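Local coordinates for transferrin binding protein B (Actinobacillus suis, PDB 3PQU) that probably binds host transferrin at the bacterial surface as an outer-membrane lipoprotein receptor in iron acquisition, at residues Lys114-Gln119 against Thr175-Ser180; Glu232-Phe237 against Lys241-Leu246. One frame throughout, in Å; residues are numbered along the deposited sequence.

Contact 1 of 2, residues Lys114-Gln119 against Thr175-Ser180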
loop_
_atom_site.group_PDB
_atom_site.type_symbol
_atom_site.label_atom_id
_atom_site.label_comp_id
_atom_site.label_asym_id
_atom_site.label_seq_id
_atom_site.Cartn_x
_atom_site.Cartn_y
_atom_site.Cartn_z
ATOM N N LYS A 114 -0.430 -22.246 -11.866
ATOM C CA LYS A 114 0.668 -21.441 -11.325
ATOM C C LYS A 114 1.250 -20.479 -12.367
ATOM O O LYS A 114 2.333 -19.908 -12.174
ATOM C CB LYS A 114 1.738 -22.333 -10.678
ATOM C CG LYS A 114 1.153 -23.264 -9.611
ATOM C CD LYS A 114 2.216 -23.967 -8.778
ATOM C CE LYS A 114 2.822 -25.137 -9.547
ATOM N NZ LYS A 114 4.043 -25.636 -8.868
ATOM N N LYS A 115 0.523 -20.301 -13.472
ATOM C CA LYS A 115 0.879 -19.276 -14.464
ATOM C C LYS A 115 -0.048 -18.095 -14.229
ATOM O O LYS A 115 -1.223 -18.119 -14.603
ATOM C CB LYS A 115 0.722 -19.803 -15.899
ATOM C CG LYS A 115 1.632 -20.962 -16.241
ATOM C CD LYS A 115 1.315 -21.549 -17.626
ATOM C CE LYS A 115 2.275 -22.696 -17.949
ATOM N NZ LYS A 115 1.961 -23.346 -19.251
ATOM N N ARG A 116 0.466 -17.081 -13.554
ATOM C CA ARG A 116 -0.375 -15.984 -13.097
ATOM C C ARG A 116 0.288 -14.679 -13.502
ATOM O O ARG A 116 1.219 -14.207 -12.855
ATOM C CB ARG A 116 -0.549 -16.046 -11.582
ATOM C CG ARG A 116 -1.088 -17.386 -11.060
ATOM C CD ARG A 116 -1.332 -17.282 -9.568
ATOM N NE ARG A 116 -1.870 -18.512 -8.989
ATOM C CZ ARG A 116 -2.319 -18.605 -7.744
ATOM N NH1 ARG A 116 -2.298 -17.533 -6.953
ATOM N NH2 ARG A 116 -2.777 -19.769 -7.293
ATOM N N ASN A 117 -0.215 -14.095 -14.571
ATOM C CA ASN A 117 0.433 -12.947 -15.203
ATOM C C ASN A 117 0.019 -11.629 -14.569
ATOM O O ASN A 117 -0.868 -10.952 -15.082
ATOM C CB ASN A 117 0.114 -12.927 -16.704
ATOM C CG ASN A 117 0.882 -11.842 -17.459
ATOM O OD1 ASN A 117 2.071 -11.617 -17.221
ATOM N ND2 ASN A 117 0.200 -11.178 -18.390
ATOM N N LEU A 118 0.657 -11.280 -13.450
ATOM C CA LEU A 118 0.421 -10.003 -12.779
ATOM C C LEU A 118 1.697 -9.198 -12.834
ATOM O O LEU A 118 2.789 -9.766 -12.812
ATOM C CB LEU A 118 0.010 -10.221 -11.319
ATOM C CG LEU A 118 -1.236 -11.087 -11.173
ATOM C CD1 LEU A 118 -1.485 -11.461 -9.706
ATOM C CD2 LEU A 118 -2.412 -10.341 -11.771
ATOM N N GLN A 119 1.570 -7.880 -12.902
ATOM C CA GLN A 119 2.745 -7.039 -13.017
ATOM C C GLN A 119 3.135 -6.398 -11.690
ATOM O O GLN A 119 4.309 -6.144 -11.445
ATOM C CB GLN A 119 2.530 -5.949 -14.084
ATOM C CG GLN A 119 3.685 -4.976 -14.171
ATOM C CD GLN A 119 3.556 -3.974 -15.318
ATOM O OE1 GLN A 119 2.503 -3.856 -15.956
ATOM N NE2 GLN A 119 4.635 -3.250 -15.583
ATOM N N THR A 175 -7.228 -14.886 -9.019
ATOM C CA THR A 175 -7.278 -16.104 -8.232
ATOM C C THR A 175 -7.598 -15.786 -6.779
ATOM O O THR A 175 -7.729 -14.621 -6.395
ATOM C CB THR A 175 -5.908 -16.824 -8.242
ATOM O OG1 THR A 175 -4.906 -15.938 -7.728
ATOM C CG2 THR A 175 -5.522 -17.273 -9.664
ATOM N N TRP A 176 -7.741 -16.841 -5.985
ATOM C CA TRP A 176 -7.700 -16.723 -4.531
ATOM C C TRP A 176 -7.015 -17.970 -4.007
ATOM O O TRP A 176 -6.845 -18.935 -4.748
ATOM C CB TRP A 176 -9.104 -16.516 -3.910
ATOM C CG TRP A 176 -10.081 -17.642 -4.122
ATOM C CD1 TRP A 176 -10.649 -18.049 -5.321
ATOM C CD2 TRP A 176 -10.658 -18.473 -3.109
ATOM N NE1 TRP A 176 -11.525 -19.093 -5.097
ATOM C CE2 TRP A 176 -11.550 -19.368 -3.752
ATOM C CE3 TRP A 176 -10.532 -18.527 -1.713
ATOM C CZ2 TRP A 176 -12.281 -20.326 -3.049
ATOM C CZ3 TRP A 176 -11.267 -19.476 -1.013
ATOM C CH2 TRP A 176 -12.129 -20.366 -1.686
ATOM N N ASP A 177 -6.611 -17.935 -2.737
ATOM C CA ASP A 177 -5.898 -19.049 -2.084
ATOM C C ASP A 177 -6.165 -18.990 -0.579
ATOM O O ASP A 177 -6.598 -17.959 -0.069
ATOM C CB ASP A 177 -4.393 -18.951 -2.332
ATOM C CG ASP A 177 -4.012 -19.341 -3.741
ATOM O OD1 ASP A 177 -3.706 -18.449 -4.558
ATOM O OD2 ASP A 177 -4.043 -20.547 -4.030
ATOM N N PHE A 178 -5.910 -20.087 0.130
ATOM C CA PHE A 178 -6.301 -20.166 1.535
ATOM C C PHE A 178 -5.573 -21.251 2.315
ATOM O O PHE A 178 -5.049 -22.195 1.736
ATOM C CB PHE A 178 -7.815 -20.435 1.622
ATOM C CG PHE A 178 -8.237 -21.764 0.994
ATOM C CD1 PHE A 178 -8.208 -22.940 1.742
ATOM C CD2 PHE A 178 -8.629 -21.830 -0.339
ATOM C CE1 PHE A 178 -8.564 -24.186 1.184
ATOM C CE2 PHE A 178 -9.019 -23.067 -0.908
ATOM C CZ PHE A 178 -8.978 -24.251 -0.138
ATOM N N THR A 179 -5.573 -21.110 3.639
ATOM C CA THR A 179 -5.261 -22.197 4.546
ATOM C C THR A 179 -6.317 -22.182 5.651
ATOM O O THR A 179 -6.756 -21.109 6.078
ATOM C CB THR A 179 -3.851 -22.079 5.193
ATOM O OG1 THR A 179 -3.650 -23.187 6.079
ATOM C CG2 THR A 179 -3.698 -20.782 6.017
ATOM N N SER A 180 -6.734 -23.373 6.085
ATOM C CA SER A 180 -7.586 -23.539 7.254
ATOM C C SER A 180 -6.715 -23.580 8.495
ATOM O O SER A 180 -5.491 -23.442 8.413
ATOM C CB SER A 180 -8.389 -24.847 7.170
ATOM O OG SER A 180 -7.551 -26.004 7.308
#
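A single salt bridge between Arg116 and Asp177 carries this contact, and it joins the N-lobe handle to the N-lobe barrel: residues 114-119 belong to the loop between strands 103-105 and 121-128 of the handle sheet, while 175-180 is part of barrel strand 170-183. The backbones stay well apart, with CA of Arg116 8.4 Å from CA of Thr175, so the arginine has to span the gap with its side chain. It does so with a chain stretched out from CG to NE. The guanidinium meets Asp177 end-on, and both terminal nitrogens converge on one oxygen. NH1 of Arg116 lies 2.9 Å from OD1 of Asp177, nearly in line with its C-O bond, and the N-H points to it at 153°. NH2 of Arg116 reaches the same OD1 of Asp177 at 3.2 Å, on the syn lone pair and with a more bent angle of 139°. The two flat groups are nearly coplanar, 10° apart, which places the carboxylate at the edge of the guanidinium. Thr175 covers one face of that group: its CG2 lies over the centre, 3.9 Å from NE of Arg116. OG1 of Thr175 also sits above this face, poorly angled for a bond to NH1. NE of Arg116 also bonds to the carbonyl O of Asp113, and OD2 of Asp177, the other carboxylate oxygen, to the hydroxyl of Ser204. Tyr125 of strand 121-128 touches both charged side chains. A buried carboxylate held through both oxygens, with arginine on one and serine on the other, would probably remain ionised, and the directional grip fixes the rotation of the guanidinium where handle meets barrel.

Contact 2 of 2, residues Glu232-Phe237 against Lys241-Leu246; sequences EFAVDF and KLTGSL
Leu242 holds CG between its backbone N and carbonyl carbon (chi1 68°), and its CB lies 4.0 Å from CG2 of Val235, the branch anti to that residue's carbonyl carbon; the two side chains pack at a slant. The chi1 of -56° in Phe233 sets the ring beside the neighbouring strand, where its CD1 is 3.9 Å from CA of Gly244, which has no side chain, and its CZ 4.2 Å from CD2 of Leu246. Behind these groups, strands 229-236 and 241-249 form an antiparallel beta hairpin of the N-lobe barrel; within 232-236 and 241-246 the hydrogen-bonded pairs are Glu232 with Ser245, Ala234 with Thr243 and Asp236 with Lys241. Each pair makes two backbone bonds, as between N of Asp236 and O of Lys241, 2.8 Å apart. Phe233, Val235 and Leu242 share a buried apolar face, and Phe322 of strand 318-326 meets the Phe233 ring. The other face, with Glu232, Ala234, Asp236, Lys241, Thr243 and Ser245, is mostly polar: OD1 of Asp236 bonds to N of Asn239 in the turn, and NZ of Lys241 forms a salt bridge with Asp269. Regular backbone bonding thus sets the register, while the split between apolar and polar faces gives this barrel wall an inside and an outside.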
loop_
_atom_site.group_PDB
_atom_site.type_symbol
_atom_site.label_atom_id
_atom_site.label_comp_id
_atom_site.label_asym_id
_atom_site.label_seq_id
_atom_site.Cartn_x
_atom_site.Cartn_y
_atom_site.Cartn_z
ATOM N N GLU A 232 -13.441 -13.177 -9.266
ATOM C CA GLU A 232 -13.882 -12.098 -10.132
ATOM C C GLU A 232 -14.454 -10.959 -9.298
ATOM O O GLU A 232 -15.175 -11.196 -8.327
ATOM C CB GLU A 232 -14.903 -12.592 -11.157
ATOM C CG GLU A 232 -15.224 -11.518 -12.200
ATOM C CD GLU A 232 -16.035 -12.036 -13.382
ATOM O OE1 GLU A 232 -15.954 -13.248 -13.695
ATOM O OE2 GLU A 232 -16.746 -11.216 -14.003
ATOM N N PHE A 233 -14.099 -9.729 -9.657
ATOM C CA PHE A 233 -14.629 -8.552 -8.965
ATOM C C PHE A 233 -15.236 -7.512 -9.912
ATOM O O PHE A 233 -14.761 -7.324 -11.034
ATOM C CB PHE A 233 -13.538 -7.885 -8.132
ATOM C CG PHE A 233 -12.881 -8.805 -7.144
ATOM C CD1 PHE A 233 -13.335 -8.872 -5.839
ATOM C CD2 PHE A 233 -11.806 -9.607 -7.525
ATOM C CE1 PHE A 233 -12.732 -9.723 -4.908
ATOM C CE2 PHE A 233 -11.199 -10.457 -6.610
ATOM C CZ PHE A 233 -11.665 -10.515 -5.291
ATOM N N ALA A 234 -16.279 -6.833 -9.445
ATOM C CA ALA A 234 -16.883 -5.730 -10.184
ATOM C C ALA A 234 -16.710 -4.477 -9.330
ATOM O O ALA A 234 -17.315 -4.365 -8.270
ATOM C CB ALA A 234 -18.369 -6.011 -10.454
ATOM N N VAL A 235 -15.860 -3.550 -9.763
ATOM C CA VAL A 235 -15.559 -2.385 -8.937
ATOM C C VAL A 235 -16.321 -1.150 -9.415
ATOM O O VAL A 235 -16.218 -0.763 -10.580
ATOM C CB VAL A 235 -14.047 -2.063 -8.909
ATOM C CG1 VAL A 235 -13.795 -0.818 -8.054
ATOM C CG2 VAL A 235 -13.242 -3.257 -8.396
ATOM N N ASP A 236 -17.077 -0.529 -8.515
ATOM C CA ASP A 236 -17.810 0.699 -8.840
ATOM C C ASP A 236 -17.018 1.866 -8.263
ATOM O O ASP A 236 -17.248 2.295 -7.126
ATOM C CB ASP A 236 -19.220 0.640 -8.239
ATOM C CG ASP A 236 -20.074 1.884 -8.557
ATOM O OD1 ASP A 236 -19.545 2.946 -8.970
ATOM O OD2 ASP A 236 -21.299 1.800 -8.351
ATOM N N PHE A 237 -16.064 2.368 -9.033
ATOM C CA PHE A 237 -15.159 3.387 -8.516
ATOM C C PHE A 237 -15.896 4.687 -8.194
ATOM O O PHE A 237 -15.603 5.343 -7.191
ATOM C CB PHE A 237 -13.999 3.639 -9.489
ATOM C CG PHE A 237 -12.933 2.559 -9.465
ATOM C CD1 PHE A 237 -12.020 2.475 -8.410
ATOM C CD2 PHE A 237 -12.830 1.643 -10.507
ATOM C CE1 PHE A 237 -11.036 1.480 -8.386
ATOM C CE2 PHE A 237 -11.852 0.649 -10.504
ATOM C CZ PHE A 237 -10.946 0.565 -9.434
ATOM N N LYS A 241 -17.334 1.523 -4.108
ATOM C CA LYS A 241 -17.763 0.206 -3.617
ATOM C C LYS A 241 -17.304 -0.863 -4.587
ATOM O O LYS A 241 -16.979 -0.561 -5.722
ATOM C CB LYS A 241 -19.295 0.122 -3.523
ATOM C CG LYS A 241 -19.948 0.972 -2.455
ATOM C CD LYS A 241 -21.461 0.759 -2.452
ATOM C CE LYS A 241 -22.117 1.418 -1.242
ATOM N NZ LYS A 241 -21.643 0.843 0.057
ATOM N N LEU A 242 -17.336 -2.118 -4.151
ATOM C CA LEU A 242 -17.063 -3.226 -5.044
ATOM C C LEU A 242 -17.729 -4.492 -4.543
ATOM O O LEU A 242 -17.999 -4.640 -3.347
ATOM C CB LEU A 242 -15.545 -3.460 -5.149
ATOM C CG LEU A 242 -14.810 -3.977 -3.905
ATOM C CD1 LEU A 242 -14.947 -5.488 -3.738
ATOM C CD2 LEU A 242 -13.331 -3.592 -3.980
ATOM N N THR A 243 -17.952 -5.423 -5.458
ATOM C CA THR A 243 -18.436 -6.740 -5.094
ATOM C C THR A 243 -17.563 -7.767 -5.793
ATOM O O THR A 243 -16.744 -7.425 -6.651
ATOM C CB THR A 243 -19.896 -6.957 -5.540
ATOM O OG1 THR A 243 -19.969 -6.887 -6.970
ATOM C CG2 THR A 243 -20.843 -5.921 -4.907
ATOM N N GLY A 244 -17.738 -9.034 -5.441
ATOM C CA GLY A 244 -16.994 -10.073 -6.123
ATOM C C GLY A 244 -17.432 -11.466 -5.736
ATOM O O GLY A 244 -18.300 -11.650 -4.878
ATOM N N SER A 245 -16.792 -12.446 -6.357
ATOM C CA SER A 245 -17.135 -13.849 -6.178
ATOM C C SER A 245 -15.860 -14.687 -6.175
ATOM O O SER A 245 -14.934 -14.417 -6.941
ATOM C CB SER A 245 -18.034 -14.293 -7.347
ATOM O OG SER A 245 -19.300 -13.675 -7.262
ATOM N N LEU A 246 -15.815 -15.713 -5.337
ATOM C CA LEU A 246 -14.691 -16.644 -5.356
ATOM C C LEU A 246 -15.195 -18.043 -5.643
ATOM O O LEU A 246 -16.121 -18.515 -4.972
ATOM C CB LEU A 246 -13.948 -16.635 -4.010
ATOM C CG LEU A 246 -13.600 -15.251 -3.433
ATOM C CD1 LEU A 246 -12.900 -15.413 -2.080
ATOM C CD2 LEU A 246 -12.712 -14.492 -4.391
#

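How the contacts relate
Both contacts rest on the same barrel sheet, in which strands 170-183 and 229-236 are neighbours, yet they illustrate opposite ways of joining segments. Contact 2 links two strands close in sequence through six backbone bonds between 232-236 and 241-245 and buries 442 Å². Contact 1 brings a handle loop to the barrel across a longer separation, buries 142 Å², and depends on side-chain charge. Each is partly buried: in contact 2 the apolar face is enclosed and the polar one more accessible, whereas contact 1 pairs a buried acid with a partly exposed arginine. Their centres lie about 17 Å apart, and they meet where NE1 of Trp176 packs 3.6 Å from CB of Leu246.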